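N-acetylmuramoyl-L-alanine amidase (Mycobacteroides abscessus, PDB 7AGO) probably hydrolyses, with a bound zinc ion, the amide bond that joins N-acetylmuramic acid to the L-alanine of the peptide stem in cell-wall peptidoglycan. Local coordinates at residues 12-17 and 75-80; 37-42 and 85-90; 117-122 and 176-181; 135-140 and 209-214. All coordinates share one frame; numbering follows the deposited sequence.

Contact 1: residues 12-17 and 75-80; sequences LDPGHN and MTRGDD. With ZN (zinc ion), chain D; ZGL (D-alpha-glutamine), chain B.
Pro14 O takes two N-H groups from Arg77: a nearly straight bond from NE at 2.9 Å, lying in the guanidinium plane, and a weak one from NH2; Arg90 NH1 adds another. Arg77 thereby pins the end of strand 9-14 just where it turns into the zinc-site loop of this amidase, since His16 NE2 holds the zinc ion at 2.1 Å, alongside Glu51, His106 and a water. CG of Arg77 sits between the backbone N and the carbonyl carbon (chi1 57°), and the extended chain beyond it runs past the Pro14 ring toward the loop. There NH2 adds a weak bond to Gly15 O, while the backbone of His16 and Asn17 passes over one face of the guanidinium. The remaining nitrogen, NH1, turns back to its own loop, bonding Asp79 O and forming a salt bridge with Asp80 OD1, itself tied to His52. With bonds at all three nitrogens, the buried guanidinium is probably fixed in rotation; Asp80 would partly balance its charge. One step back, the strands 9-14 and 72-75 pair in parallel at Leu12 and Met75, with Thr76 N bonded to Leu12 O at 3.2 Å. Asp13 carries the salt bridge to Arg90 and a bond from Ser104, and its OD1 also accepts the hydroxyl of Thr76: OG1 approaches on the anti side, 20° out of the carboxylate plane, at 2.6 Å.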
# COMPACT_ATOMS: atom_id res chain seq x y z
N LEU A 12 1.21 -2.52 -8.41
CA LEU A 12 1.20 -1.43 -7.45
C LEU A 12 -0.21 -0.85 -7.36
O LEU A 12 -0.85 -0.61 -8.38
CB LEU A 12 2.18 -0.33 -7.87
CG LEU A 12 3.62 -0.80 -8.08
CD1 LEU A 12 4.47 0.34 -8.66
CD2 LEU A 12 4.20 -1.31 -6.76
N ASP A 13 -0.67 -0.63 -6.13
CA ASP A 13 -2.02 -0.11 -5.89
C ASP A 13 -1.92 1.21 -5.14
O ASP A 13 -1.72 1.22 -3.92
CB ASP A 13 -2.85 -1.11 -5.07
CG ASP A 13 -4.15 -0.52 -4.58
OD1 ASP A 13 -4.79 0.21 -5.38
OD2 ASP A 13 -4.55 -0.78 -3.42
N PRO A 14 -2.07 2.35 -5.83
CA PRO A 14 -2.20 3.63 -5.11
C PRO A 14 -3.60 3.75 -4.54
O PRO A 14 -4.58 3.86 -5.27
CB PRO A 14 -1.94 4.67 -6.21
CG PRO A 14 -2.15 3.97 -7.54
CD PRO A 14 -2.33 2.48 -7.27
N GLY A 15 -3.69 3.72 -3.21
CA GLY A 15 -4.98 3.59 -2.56
C GLY A 15 -5.91 4.75 -2.87
O GLY A 15 -5.49 5.89 -3.05
N HIS A 16 -7.21 4.42 -2.91
CA HIS A 16 -8.33 5.33 -3.13
C HIS A 16 -8.40 5.87 -4.55
O HIS A 16 -7.55 5.54 -5.39
CB HIS A 16 -8.30 6.47 -2.11
CG HIS A 16 -8.12 5.98 -0.70
ND1 HIS A 16 -9.14 5.42 0.03
CD2 HIS A 16 -7.01 5.90 0.07
CE1 HIS A 16 -8.67 5.03 1.21
NE2 HIS A 16 -7.38 5.33 1.26
N ASN A 17 -9.43 6.67 -4.83
CA ASN A 17 -9.76 7.17 -6.16
C ASN A 17 -9.35 8.63 -6.32
O ASN A 17 -9.30 9.39 -5.36
CB ASN A 17 -11.27 7.09 -6.43
CG ASN A 17 -11.82 5.68 -6.47
OD1 ASN A 17 -11.10 4.71 -6.72
ND2 ASN A 17 -13.13 5.57 -6.26
N MET A 75 -0.44 -1.19 -12.57
CA MET A 75 -1.12 -0.41 -11.55
C MET A 75 -2.61 -0.72 -11.57
O MET A 75 -3.16 -1.19 -12.57
CB MET A 75 -0.92 1.10 -11.75
CG MET A 75 0.54 1.53 -11.75
SD MET A 75 0.73 3.33 -11.86
CE MET A 75 -0.12 3.70 -13.41
N THR A 76 -3.27 -0.42 -10.45
CA THR A 76 -4.71 -0.67 -10.28
C THR A 76 -5.58 0.51 -10.68
O THR A 76 -6.81 0.38 -10.70
CB THR A 76 -5.02 -1.01 -8.83
OG1 THR A 76 -4.52 0.06 -8.01
CG2 THR A 76 -4.36 -2.33 -8.42
N ARG A 77 -4.99 1.68 -10.95
CA ARG A 77 -5.76 2.77 -11.53
C ARG A 77 -4.86 3.57 -12.47
O ARG A 77 -3.64 3.44 -12.45
CB ARG A 77 -6.38 3.68 -10.47
CG ARG A 77 -5.42 4.31 -9.49
CD ARG A 77 -6.17 5.32 -8.65
NE ARG A 77 -5.54 5.68 -7.38
CZ ARG A 77 -5.27 6.93 -7.00
NH1 ARG A 77 -5.51 7.95 -7.83
NH2 ARG A 77 -4.76 7.16 -5.79
N GLY A 78 -5.51 4.40 -13.30
CA GLY A 78 -4.82 5.08 -14.39
C GLY A 78 -4.84 6.59 -14.30
O GLY A 78 -4.40 7.27 -15.24
N ASP A 79 -5.36 7.14 -13.21
CA ASP A 79 -5.44 8.59 -13.08
C ASP A 79 -5.64 8.94 -11.61
O ASP A 79 -5.90 8.08 -10.77
CB ASP A 79 -6.59 9.17 -13.91
CG ASP A 79 -7.95 8.72 -13.40
OD1 ASP A 79 -8.36 9.15 -12.30
OD2 ASP A 79 -8.60 7.91 -14.10
N ASP A 80 -5.57 10.24 -11.34
CA ASP A 80 -5.89 10.77 -10.02
C ASP A 80 -6.96 11.85 -10.13
O ASP A 80 -6.91 12.87 -9.44
CB ASP A 80 -4.63 11.32 -9.34
CG ASP A 80 -4.86 11.67 -7.88
OD1 ASP A 80 -5.49 10.85 -7.17
OD2 ASP A 80 -4.42 12.76 -7.45
ZN ZN D . -5.99 4.80 2.70
CD ZGL B . -10.23 1.49 1.54
N ZGL B . -8.85 1.37 3.59
O2 ZGL B . -9.22 1.85 0.93
N1 ZGL B . -11.45 1.50 1.02
CA ZGL B . -10.13 1.00 2.98
CB ZGL B . -10.40 -0.51 3.02
C ZGL B . -9.68 -2.79 2.06
CG ZGL B . -9.46 -1.28 2.11
OXT ZGL B . -10.57 -3.30 2.78
O ZGL B . -8.95 -3.44 1.29
O HOH W 1 -5.30 4.95 4.68

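Contact 2: residues 37-42 and 85-90; sequences SCQTSG and PCIDKR. With ZGL (D-alpha-glutamine), chain B.
The amide nitrogen of Gln39 lies over one face of the Arg90 guanidinium, NE2 standing 3.1 Å above the plane and toward its rim, while the Pro85 carbonyl meets the same group at the edge. The amide and guanidinium planes are 62° apart, and the two side chains cross at about a right angle. Both groups turn to one acceptor: Arg90 NE gives Pro85 O a bond of 2.8 Å, and Gln39 NE2 adds a weak, nearly straight one. Arg90 NH1 and NH2 reach on to Asp13, Pro14 and His16. A bend at chi2 (-60°) brings the Gln39 amide back over the helix start, where CG2 of Ile87 packs against NE2. The opposite end of the amide, OE1, accepts Thr40 N on a lone pair and a weak bond from N1 of the bound D-alpha-glutamine; CD1 of Ile87 lies 3.6 Å from OXT of the same ligand. Beside this polar group the two segments are joined covalently through their side chains. Cys38 SG and Cys86 SG form a disulfide with a torsion of -86° about the S-S bond, and Ile87 N donates to Cys38 O at 2.8 Å. Cys86 is the N-cap residue of helix 87-96, its carbonyl taking Arg90 N in the first helical turn. A disulfide-linked loop joined to the N terminus of helix 87-96 thus lines one side of the D-alpha-glutamine site.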
# COMPACT_ATOMS: atom_id res chain seq x y z
N SER A 37 -17.58 -1.48 2.11
CA SER A 37 -17.82 -0.51 1.05
C SER A 37 -16.83 -0.68 -0.10
O SER A 37 -15.64 -0.93 0.12
CB SER A 37 -17.72 0.92 1.61
OG SER A 37 -18.74 1.15 2.57
N CYS A 38 -17.34 -0.51 -1.32
CA CYS A 38 -16.53 -0.56 -2.54
C CYS A 38 -15.29 0.31 -2.43
O CYS A 38 -14.19 -0.10 -2.83
CB CYS A 38 -17.38 -0.11 -3.74
SG CYS A 38 -16.48 0.71 -5.12
N GLN A 39 -15.44 1.53 -1.90
CA GLN A 39 -14.30 2.42 -1.71
C GLN A 39 -14.59 3.37 -0.56
O GLN A 39 -15.73 3.50 -0.10
CB GLN A 39 -13.98 3.24 -2.97
CG GLN A 39 -12.86 2.70 -3.87
CD GLN A 39 -11.50 2.57 -3.17
OE1 GLN A 39 -11.29 3.06 -2.07
NE2 GLN A 39 -10.58 1.89 -3.84
N THR A 40 -13.54 4.04 -0.11
CA THR A 40 -13.63 5.19 0.78
C THR A 40 -12.79 6.30 0.19
O THR A 40 -11.88 6.06 -0.60
CB THR A 40 -13.14 4.87 2.20
OG1 THR A 40 -11.77 4.47 2.13
CG2 THR A 40 -13.98 3.75 2.83
N SER A 41 -13.08 7.54 0.60
CA SER A 41 -12.39 8.67 -0.02
C SER A 41 -10.91 8.72 0.34
O SER A 41 -10.09 9.22 -0.45
CB SER A 41 -13.06 9.98 0.38
OG SER A 41 -12.90 10.20 1.77
N GLY A 42 -10.54 8.22 1.52
CA GLY A 42 -9.20 8.42 2.05
C GLY A 42 -9.10 9.74 2.79
O GLY A 42 -10.02 10.55 2.81
N PRO A 85 -11.30 1.86 -9.49
CA PRO A 85 -11.93 0.56 -9.23
C PRO A 85 -12.19 0.32 -7.75
O PRO A 85 -11.44 0.79 -6.89
CB PRO A 85 -10.91 -0.45 -9.78
CG PRO A 85 -10.03 0.35 -10.73
CD PRO A 85 -9.97 1.73 -10.11
N CYS A 86 -13.26 -0.42 -7.48
CA CYS A 86 -13.59 -0.86 -6.13
C CYS A 86 -12.48 -1.72 -5.57
O CYS A 86 -11.66 -2.28 -6.30
CB CYS A 86 -14.88 -1.66 -6.11
SG CYS A 86 -16.36 -0.74 -6.56
N ILE A 87 -12.47 -1.88 -4.24
CA ILE A 87 -11.38 -2.62 -3.61
C ILE A 87 -11.39 -4.08 -4.02
O ILE A 87 -10.32 -4.69 -4.12
CB ILE A 87 -11.40 -2.47 -2.08
CG1 ILE A 87 -12.74 -2.90 -1.48
CG2 ILE A 87 -11.05 -1.05 -1.68
CD1 ILE A 87 -12.79 -2.74 0.05
N ASP A 88 -12.56 -4.69 -4.25
CA ASP A 88 -12.53 -6.09 -4.67
C ASP A 88 -12.02 -6.21 -6.10
O ASP A 88 -11.23 -7.11 -6.41
CB ASP A 88 -13.89 -6.77 -4.48
CG ASP A 88 -15.02 -6.14 -5.29
OD1 ASP A 88 -14.99 -4.91 -5.54
OD2 ASP A 88 -15.98 -6.88 -5.62
N LYS A 89 -12.44 -5.29 -6.98
CA LYS A 89 -11.94 -5.29 -8.36
C LYS A 89 -10.43 -5.05 -8.41
O LYS A 89 -9.74 -5.60 -9.27
CB LYS A 89 -12.69 -4.22 -9.17
CG LYS A 89 -12.19 -3.99 -10.59
CD LYS A 89 -12.52 -5.13 -11.54
CE LYS A 89 -13.87 -4.93 -12.21
NZ LYS A 89 -14.15 -5.96 -13.25
N ARG A 90 -9.90 -4.21 -7.51
CA ARG A 90 -8.45 -3.98 -7.51
C ARG A 90 -7.70 -5.26 -7.19
O ARG A 90 -6.67 -5.56 -7.81
CB ARG A 90 -8.07 -2.88 -6.51
CG ARG A 90 -8.51 -1.49 -6.96
CD ARG A 90 -8.11 -0.42 -5.94
NE ARG A 90 -8.68 0.88 -6.32
CZ ARG A 90 -8.09 2.05 -6.13
NH1 ARG A 90 -6.88 2.12 -5.59
NH2 ARG A 90 -8.70 3.17 -6.51
CD ZGL B . -10.23 1.49 1.54
N ZGL B . -8.85 1.37 3.59
O2 ZGL B . -9.22 1.85 0.93
N1 ZGL B . -11.45 1.50 1.02
CA ZGL B . -10.13 1.00 2.98
CB ZGL B . -10.40 -0.51 3.02
C ZGL B . -9.68 -2.79 2.06
CG ZGL B . -9.46 -1.28 2.11
OXT ZGL B . -10.57 -3.30 2.78
O ZGL B . -8.95 -3.44 1.29

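Contact 3: residues 117-122 and 176-181; sequences FHVNYS and PKVLVE. With ALA (alanine), chain C.
Leu179 O is gripped twice by one residue: Asn120 N reaches it at 2.8 Å and Asn120 ND2 at 3.1 Å, from opposite faces of the carbonyl plane. The side-chain donor stands above that plane and not on a lone pair, though Leu179 O itself lies close to the plane of the Asn120 amide. CG of Asn120 is anti to the carbonyl carbon (chi1 -60°), which folds the amide back across the neighbouring strand; Asn120 OD1 is taken by Arg164. Around this doubled bond, strands 118-122 and 177-184 run antiparallel in the mixed central sheet. His118 with Glu181 and Asn120 with Leu179 are the hydrogen-bonded pairs, Val119 with Val180 the non-hydrogen-bonded pair between them. Past the last direct bond, a water links Ser122 N to Lys177 O. The valines face helix 132-147, with CG1 of Val119 packed 3.8 Å from CB of Val178. On the other face His118, Asn120, Leu179 and Glu181 look toward the zinc side. CB of Glu181 lies over one face of the His118 ring, 3.7 Å from its centroid, in a CH-pi contact, and the Glu181 carboxylate is nearly parallel to the ring. A bend at chi2 (-83°) swings the Glu181 chain across ND2 of Asn120, placing OE2 3.3 Å from CB of the bound alanine. The packing of His118 and Asn120 against its stem thus probably restricts the swing of Glu181, presenting, next to the alanine, a carboxylate whose nearest atom is about 4 Å from the zinc ion, a position consistent with a part in the active site.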
# COMPACT_ATOMS: atom_id res chain seq x y z
N PHE A 117 5.48 4.65 9.76
CA PHE A 117 4.86 3.71 8.82
C PHE A 117 4.37 2.45 9.52
O PHE A 117 4.92 2.03 10.55
CB PHE A 117 5.86 3.32 7.72
CG PHE A 117 6.97 2.39 8.21
CD1 PHE A 117 6.78 1.01 8.24
CD2 PHE A 117 8.19 2.90 8.64
CE1 PHE A 117 7.78 0.16 8.69
CE2 PHE A 117 9.20 2.06 9.09
CZ PHE A 117 9.00 0.68 9.12
N HIS A 118 3.36 1.79 8.94
CA HIS A 118 3.10 0.42 9.35
C HIS A 118 2.72 -0.43 8.14
O HIS A 118 2.08 0.05 7.20
CB HIS A 118 2.03 0.29 10.48
CG HIS A 118 0.66 0.81 10.16
ND1 HIS A 118 0.36 2.15 10.09
CD2 HIS A 118 -0.53 0.16 10.02
CE1 HIS A 118 -0.93 2.31 9.85
NE2 HIS A 118 -1.49 1.11 9.81
N VAL A 119 3.18 -1.67 8.16
CA VAL A 119 3.03 -2.62 7.07
C VAL A 119 1.91 -3.58 7.46
O VAL A 119 2.06 -4.34 8.42
CB VAL A 119 4.34 -3.38 6.80
CG1 VAL A 119 4.15 -4.42 5.69
CG2 VAL A 119 5.46 -2.40 6.44
N ASN A 120 0.79 -3.52 6.74
CA ASN A 120 -0.39 -4.33 7.01
C ASN A 120 -0.34 -5.60 6.18
O ASN A 120 0.02 -5.58 5.00
CB ASN A 120 -1.67 -3.55 6.69
CG ASN A 120 -1.79 -2.28 7.51
OD1 ASN A 120 -2.28 -2.30 8.64
ND2 ASN A 120 -1.30 -1.17 6.97
N TYR A 121 -0.71 -6.71 6.81
CA TYR A 121 -0.71 -8.00 6.13
C TYR A 121 -1.86 -8.84 6.68
O TYR A 121 -2.36 -8.59 7.78
CB TYR A 121 0.64 -8.73 6.31
CG TYR A 121 0.91 -9.15 7.73
CD1 TYR A 121 1.47 -8.26 8.64
CD2 TYR A 121 0.60 -10.43 8.18
CE1 TYR A 121 1.72 -8.64 9.95
CE2 TYR A 121 0.84 -10.82 9.49
CZ TYR A 121 1.40 -9.92 10.37
OH TYR A 121 1.64 -10.30 11.67
N SER A 122 -2.25 -9.84 5.89
CA SER A 122 -3.41 -10.65 6.23
C SER A 122 -3.12 -11.56 7.42
O SER A 122 -2.15 -12.32 7.41
CB SER A 122 -3.83 -11.50 5.02
OG SER A 122 -4.94 -12.33 5.34
N PRO A 176 1.80 -12.81 -2.92
CA PRO A 176 2.32 -12.08 -1.76
C PRO A 176 2.00 -10.59 -1.87
O PRO A 176 2.25 -9.96 -2.89
CB PRO A 176 3.83 -12.33 -1.82
CG PRO A 176 3.97 -13.62 -2.55
CD PRO A 176 2.86 -13.58 -3.59
N LYS A 177 1.43 -10.04 -0.80
CA LYS A 177 0.92 -8.68 -0.84
C LYS A 177 1.07 -8.04 0.54
O LYS A 177 0.85 -8.70 1.56
CB LYS A 177 -0.55 -8.65 -1.27
CG LYS A 177 -1.15 -7.24 -1.31
CD LYS A 177 -2.55 -7.20 -1.94
CE LYS A 177 -3.11 -5.77 -1.88
NZ LYS A 177 -4.46 -5.66 -2.52
N VAL A 178 1.42 -6.75 0.55
CA VAL A 178 1.38 -5.93 1.76
C VAL A 178 0.71 -4.61 1.42
O VAL A 178 0.74 -4.15 0.27
CB VAL A 178 2.77 -5.69 2.37
CG1 VAL A 178 3.41 -7.01 2.81
CG2 VAL A 178 3.69 -4.95 1.37
N LEU A 179 0.08 -4.01 2.42
CA LEU A 179 -0.48 -2.66 2.30
C LEU A 179 0.35 -1.79 3.24
O LEU A 179 0.28 -1.96 4.47
CB LEU A 179 -1.97 -2.64 2.66
CG LEU A 179 -2.77 -1.35 2.40
CD1 LEU A 179 -4.28 -1.62 2.45
CD2 LEU A 179 -2.40 -0.25 3.40
N VAL A 180 1.12 -0.87 2.68
CA VAL A 180 2.01 -0.02 3.45
C VAL A 180 1.31 1.31 3.69
O VAL A 180 1.03 2.04 2.73
CB VAL A 180 3.36 0.19 2.74
CG1 VAL A 180 4.28 1.02 3.62
CG2 VAL A 180 4.02 -1.15 2.44
N GLU A 181 1.02 1.61 4.95
CA GLU A 181 0.63 2.95 5.38
C GLU A 181 1.92 3.72 5.67
O GLU A 181 2.61 3.42 6.65
CB GLU A 181 -0.26 2.88 6.62
CG GLU A 181 -1.65 2.27 6.37
CD GLU A 181 -2.63 3.29 5.84
OE1 GLU A 181 -2.19 4.44 5.61
OE2 GLU A 181 -3.83 2.95 5.65
N ALA C . -7.30 1.90 6.84
CA ALA C . -7.25 1.68 5.40
C ALA C . -8.61 1.19 4.89
O ALA C . -9.45 0.76 5.69
CB ALA C . -6.16 0.68 5.05
O HOH W 2 -1.24 -9.32 3.32

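Contact 4: residues 135-140 and 209-214; sequences LRFAKT and QGIVAY
Stacking dominates where Phe137 meets Tyr214: their rings form an offset stack with centroids 4.3 Å apart and planes 24° from parallel. CB of Phe137 also rests over the tyrosine face, 3.8 Å from its centroid, in a CH-pi contact. Tyr214, its chi1 at 177°, extends across the helix interface and passes between Phe137 and Arg136. The guanidinium of Arg136 lies almost parallel to the tyrosine ring, with Tyr214 CE1 3.3 Å above the guanidinium centre. Polar links centre on Tyr214 O, which accepts Arg136 NH1 at 3.3 Å on a lone pair. A water extends this link, taking Arg136 NH2 at 2.7 Å and donating to the same carbonyl. Arg136 has a second conformer, and its ring contact, carbonyl bond and water link hold for the one described and are less certain for it. Thr140 OG1 bonds to Arg136 O within its own helix. Apolar packing completes the interface: CG2 of Thr140 touches CB of Ala213 at 3.6 Å, and CG1 of Ile211 lies at the ring edge of Phe137. The two helical segments cross at 136°, their axes 9.3 Å apart, and form part of the layer covering the central sheet: Phe137 and Ile211 bear on strand 101-108, and Ala138 on strand 118-122.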
# COMPACT_ATOMS: atom_id res chain seq x y z
N LEU A 135 3.88 -13.17 5.24
CA LEU A 135 4.51 -12.69 6.46
C LEU A 135 5.98 -12.34 6.22
O LEU A 135 6.49 -11.34 6.76
CB LEU A 135 4.39 -13.74 7.57
CG LEU A 135 4.96 -13.36 8.94
CD1 LEU A 135 4.28 -12.11 9.47
CD2 LEU A 135 4.86 -14.52 9.94
N ARG A 136 6.68 -13.14 5.41
CA ARG A 136 8.05 -12.78 5.07
C ARG A 136 8.09 -11.47 4.31
O ARG A 136 8.97 -10.63 4.55
CB ARG A 136 8.73 -13.89 4.26
CG ARG A 136 10.17 -13.54 3.86
CD ARG A 136 10.94 -14.71 3.26
NE ARG A 136 10.40 -15.12 1.96
CZ ARG A 136 10.78 -14.62 0.79
NH1 ARG A 136 11.71 -13.67 0.72
NH2 ARG A 136 10.22 -15.07 -0.33
N PHE A 137 7.14 -11.26 3.39
CA PHE A 137 7.09 -9.99 2.67
C PHE A 137 6.89 -8.83 3.64
O PHE A 137 7.58 -7.80 3.54
CB PHE A 137 5.96 -10.01 1.63
CG PHE A 137 6.06 -8.91 0.60
CD1 PHE A 137 7.19 -8.11 0.50
CD2 PHE A 137 5.00 -8.70 -0.28
CE1 PHE A 137 7.27 -7.11 -0.46
CE2 PHE A 137 5.08 -7.70 -1.24
CZ PHE A 137 6.21 -6.90 -1.33
N ALA A 138 5.97 -8.99 4.60
CA ALA A 138 5.69 -7.91 5.54
C ALA A 138 6.90 -7.59 6.40
O ALA A 138 7.25 -6.42 6.60
CB ALA A 138 4.49 -8.28 6.42
N LYS A 139 7.56 -8.63 6.93
CA LYS A 139 8.73 -8.40 7.77
C LYS A 139 9.87 -7.79 6.97
O LYS A 139 10.57 -6.90 7.46
CB LYS A 139 9.18 -9.70 8.42
CG LYS A 139 8.22 -10.20 9.48
CD LYS A 139 8.70 -11.50 10.13
CE LYS A 139 7.74 -11.93 11.24
NZ LYS A 139 8.17 -13.20 11.89
N THR A 140 10.06 -8.26 5.73
CA THR A 140 11.14 -7.74 4.90
C THR A 140 10.88 -6.28 4.54
O THR A 140 11.80 -5.46 4.59
CB THR A 140 11.29 -8.58 3.64
OG1 THR A 140 11.64 -9.92 4.01
CG2 THR A 140 12.38 -7.99 2.73
N GLN A 209 13.32 -0.65 -2.14
CA GLN A 209 14.30 -1.48 -1.44
C GLN A 209 13.62 -2.69 -0.80
O GLN A 209 14.17 -3.80 -0.83
CB GLN A 209 15.05 -0.66 -0.39
CG GLN A 209 15.97 0.39 -1.01
CD GLN A 209 16.78 1.14 0.03
OE1 GLN A 209 16.25 1.58 1.04
NE2 GLN A 209 18.08 1.29 -0.22
N GLY A 210 12.42 -2.51 -0.24
CA GLY A 210 11.71 -3.63 0.35
C GLY A 210 11.27 -4.65 -0.69
O GLY A 210 11.34 -5.86 -0.44
N ILE A 211 10.83 -4.18 -1.85
CA ILE A 211 10.45 -5.09 -2.93
C ILE A 211 11.67 -5.87 -3.42
O ILE A 211 11.60 -7.09 -3.63
CB ILE A 211 9.78 -4.32 -4.08
CG1 ILE A 211 8.42 -3.76 -3.63
CG2 ILE A 211 9.64 -5.23 -5.32
CD1 ILE A 211 7.83 -2.67 -4.57
N VAL A 212 12.79 -5.17 -3.64
CA VAL A 212 13.99 -5.85 -4.12
C VAL A 212 14.47 -6.87 -3.10
O VAL A 212 14.84 -8.00 -3.47
CB VAL A 212 15.09 -4.82 -4.44
CG1 VAL A 212 16.41 -5.54 -4.70
CG2 VAL A 212 14.70 -3.98 -5.64
N ALA A 213 14.47 -6.51 -1.82
CA ALA A 213 14.93 -7.44 -0.80
C ALA A 213 14.05 -8.67 -0.74
O ALA A 213 14.55 -9.80 -0.62
CB ALA A 213 14.98 -6.74 0.56
N TYR A 214 12.73 -8.49 -0.85
CA TYR A 214 11.82 -9.64 -0.82
C TYR A 214 12.02 -10.53 -2.03
O TYR A 214 12.14 -11.76 -1.90
CB TYR A 214 10.37 -9.17 -0.73
CG TYR A 214 9.41 -10.34 -0.76
CD1 TYR A 214 9.30 -11.19 0.33
CD2 TYR A 214 8.62 -10.60 -1.88
CE1 TYR A 214 8.42 -12.28 0.31
CE2 TYR A 214 7.73 -11.69 -1.90
CZ TYR A 214 7.64 -12.52 -0.80
OH TYR A 214 6.78 -13.60 -0.80
O HOH W 3 10.73 -14.49 -2.88

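How the contacts relate
From the N terminus, strand 9-14 leads into contact 1, which closes on the loop after strand 72-75. Contact 2 opens within that span, at 37-42, and closes beyond it at 85-90, so the two cross along the chain; Arg90 joins them through a salt bridge to Asp13, and both touch the bound D-alpha-glutamine. Contacts 3 and 4 follow in series and also cross: 117-122 pairs with 176-181, while 135-140 waits for 209-214 near the C terminus. They meet where Tyr121 and Val178 pack on helix 132-147. Contacts 1 and 3 belong to the same sheet, their centres about 16 Å apart, whereas contacts 2 and 4 lie on opposite sides of the chain's centre.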